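Local atomic coordinates of ADP compounds hydrolase NudE (Escherichia coli, PDB entry 1VHZ), a protein that hydrolyses ADP-ribose, NADH, Ap2A and Ap3A as a homodimeric enzyme of the Nudix family, using magnesium or another divalent cation. Residues H61-I65 with L77-K81. Numbering follows the deposited sequence.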
ATOM      1  N   HIS A  61      -3.926  13.308 -21.124  1.00 19.61           N
ATOM      2  CA  HIS A  61      -3.920  13.702 -19.743  1.00 21.18           C
ATOM      3  C   HIS A  61      -4.505  12.552 -18.892  1.00 22.20           C
ATOM      4  O   HIS A  61      -5.298  11.742 -19.337  1.00 19.51           O
ATOM      5  CB  HIS A  61      -4.756  14.958 -19.438  1.00 17.05           C
ATOM      6  CG  HIS A  61      -4.140  16.244 -19.909  1.00 29.89           C
ATOM      7  ND1 HIS A  61      -3.976  16.544 -21.249  1.00 28.35           N
ATOM      8  CD2 HIS A  61      -3.647  17.310 -19.228  1.00 21.37           C
ATOM      9  CE1 HIS A  61      -3.393  17.724 -21.368  1.00 30.52           C
ATOM     10  NE2 HIS A  61      -3.202  18.218 -20.155  1.00 29.49           N
ATOM     11  N   LEU A  62      -4.010  12.486 -17.674  1.00 18.45           N
ATOM     12  CA  LEU A  62      -4.530  11.565 -16.675  1.00 19.27           C
ATOM     13  C   LEU A  62      -5.723  12.327 -16.049  1.00 17.74           C
ATOM     14  O   LEU A  62      -5.673  13.567 -16.076  1.00 18.89           O
ATOM     15  CB  LEU A  62      -3.506  11.406 -15.561  1.00 20.22           C
ATOM     16  CG  LEU A  62      -2.682  10.158 -15.402  1.00 24.72           C
ATOM     17  CD1 LEU A  62      -2.616   9.301 -16.639  1.00 21.62           C
ATOM     18  CD2 LEU A  62      -1.286  10.503 -14.896  1.00 17.02           C
ATOM     19  N   ILE A  63      -6.722  11.650 -15.564  1.00 15.98           N
ATOM     20  CA  ILE A  63      -7.823  12.308 -14.877  1.00 18.58           C
ATOM     21  C   ILE A  63      -7.682  11.894 -13.390  1.00 17.10           C
ATOM     22  O   ILE A  63      -7.854  10.711 -13.106  1.00 16.05           O
ATOM     23  CB  ILE A  63      -9.245  11.927 -15.298  1.00 19.43           C
ATOM     24  CG1 ILE A  63      -9.515  12.165 -16.781  1.00 30.69           C
ATOM     25  CG2 ILE A  63     -10.230  12.739 -14.447  1.00 11.70           C
ATOM     26  CD1 ILE A  63      -9.276  13.584 -17.243  1.00 43.05           C
ATOM     27  N   LEU A  64      -7.327  12.825 -12.530  1.00 17.04           N
ATOM     28  CA  LEU A  64      -7.162  12.512 -11.107  1.00 15.46           C
ATOM     29  C   LEU A  64      -8.350  13.110 -10.357  1.00 12.36           C
ATOM     30  O   LEU A  64      -9.013  13.968 -10.936  1.00 12.91           O
ATOM     31  CB  LEU A  64      -5.928  13.206 -10.535  1.00 22.38           C
ATOM     32  CG  LEU A  64      -4.528  12.860 -11.020  1.00 30.56           C
ATOM     33  CD1 LEU A  64      -4.189  11.410 -10.736  1.00 31.71           C
ATOM     34  CD2 LEU A  64      -4.322  13.171 -12.487  1.00 39.07           C
ATOM     35  N   ILE A  65      -8.559  12.697  -9.110  1.00  9.15           N
ATOM     36  CA  ILE A  65      -9.616  13.266  -8.309  1.00 11.39           C
ATOM     37  C   ILE A  65      -9.086  13.669  -6.923  1.00 15.47           C
ATOM     38  O   ILE A  65      -8.059  13.172  -6.481  1.00 13.18           O
ATOM     39  CB  ILE A  65     -10.830  12.345  -8.113  1.00 20.58           C
ATOM     40  CG1 ILE A  65     -10.360  10.968  -7.626  1.00 21.76           C
ATOM     41  CG2 ILE A  65     -11.641  12.204  -9.398  1.00 11.63           C
ATOM     42  CD1 ILE A  65     -11.419  10.174  -6.919  1.00 24.11           C
ATOM     43  N   LEU A  77      -4.933  13.520  -3.490  1.00 17.61           N
ATOM     44  CA  LEU A  77      -4.953  13.747  -4.921  1.00 17.49           C
ATOM     45  C   LEU A  77      -4.593  12.364  -5.512  1.00 21.77           C
ATOM     46  O   LEU A  77      -3.572  11.799  -5.073  1.00 24.22           O
ATOM     47  CB  LEU A  77      -3.908  14.742  -5.400  1.00 12.00           C
ATOM     48  CG  LEU A  77      -3.721  14.825  -6.928  1.00 21.25           C
ATOM     49  CD1 LEU A  77      -5.002  15.291  -7.607  1.00 11.90           C
ATOM     50  CD2 LEU A  77      -2.568  15.758  -7.293  1.00 14.65           C
ATOM     51  N   GLY A  78      -5.433  11.797  -6.357  1.00 19.59           N
ATOM     52  CA  GLY A  78      -5.076  10.475  -6.870  1.00 19.63           C
ATOM     53  C   GLY A  78      -6.101   9.883  -7.815  1.00 16.25           C
ATOM     54  O   GLY A  78      -6.924  10.575  -8.393  1.00 16.99           O
ATOM     55  N   PHE A  79      -5.999   8.574  -7.982  1.00 15.23           N
ATOM     56  CA  PHE A  79      -6.865   7.831  -8.871  1.00 15.02           C
ATOM     57  C   PHE A  79      -8.132   7.363  -8.163  1.00 14.92           C
ATOM     58  O   PHE A  79      -8.144   7.068  -6.972  1.00 15.77           O
ATOM     59  CB  PHE A  79      -6.112   6.637  -9.471  1.00  6.54           C
ATOM     60  CG  PHE A  79      -4.837   7.055 -10.163  1.00 16.83           C
ATOM     61  CD1 PHE A  79      -3.606   6.637  -9.694  1.00 14.63           C
ATOM     62  CD2 PHE A  79      -4.885   7.894 -11.273  1.00 12.69           C
ATOM     63  CE1 PHE A  79      -2.436   7.023 -10.338  1.00 21.21           C
ATOM     64  CE2 PHE A  79      -3.726   8.286 -11.912  1.00 12.72           C
ATOM     65  CZ  PHE A  79      -2.493   7.849 -11.451  1.00 15.25           C
ATOM     66  N   SER A  80      -9.196   7.352  -8.931  1.00 13.49           N
ATOM     67  CA  SER A  80     -10.519   6.912  -8.463  1.00 15.12           C
ATOM     68  C   SER A  80     -10.435   5.465  -8.040  1.00 14.49           C
ATOM     69  O   SER A  80      -9.760   4.623  -8.655  1.00 15.68           O
ATOM     70  CB  SER A  80     -11.493   7.223  -9.619  1.00 17.72           C
ATOM     71  OG  SER A  80     -12.512   6.252  -9.682  1.00 42.59           O
ATOM     72  N   LYS A  81     -11.008   5.111  -6.908  1.00 13.12           N
ATOM     73  CA  LYS A  81     -10.969   3.786  -6.329  1.00 14.18           C
ATOM     74  C   LYS A  81     -12.340   3.398  -5.778  1.00 18.07           C
ATOM     75  O   LYS A  81     -13.063   4.266  -5.275  1.00 16.59           O
ATOM     76  CB  LYS A  81     -10.014   3.805  -5.088  1.00 20.96           C
ATOM     77  CG  LYS A  81      -8.571   4.065  -5.413  1.00 30.76           C
ATOM     78  CD  LYS A  81      -7.665   4.386  -4.250  1.00 27.50           C
ATOM     79  CE  LYS A  81      -6.325   4.956  -4.710  1.00 33.44           C
ATOM     80  NZ  LYS A  81      -6.315   6.442  -4.931  1.00 13.36           N
TER
HETATM   81  O   HOH W   1      -9.099   8.868 -11.241  1.00 20.18           O
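With CG set anti to the carbonyl carbon in both Leu-64 (chi1 -65°) and Phe-79 (chi1 -55°), the two side chains lie alongside each other with their ends turned in the same direction, and Leu-64 CD1 settles 3.4 Å from Phe-79 CE2. They meet where the beta hairpin of strands 61-69 and 74-78 in the Nudix fold opens out and the chain turns off into strand 80-83, which pairs with strand 51-58. Ile-65 and Gly-78 form an antiparallel hydrogen-bonded pair: Ile-65 N donates to Gly-78 O at 2.8 Å, and Gly-78 N returns a bond to Ile-65 O at 3.0 Å. Beyond this pair the backbones part, and a water takes over, donating to Ile-63 O and accepting from Ser-80 N. Leu-62 brings CG to the edge of the Phe-79 ring, near its plane, while Leu-77 CD1 packs 3.7 Å from Leu-64 CB. Met-53 and Val-55 of strand 51-58 and Ala-174 of helix 169-184 also touch the Phe-79 side chain. The Ser-80 hydroxyl is hydrogen-bonded to Glu-101 OE1, so this bend abuts the probable divalent-metal site of the Nudix box. Ile-65 holds CG1 between its backbone N and carbonyl carbon (chi1 51°), extending CD1 to 3.7 Å from Ser-80 CA.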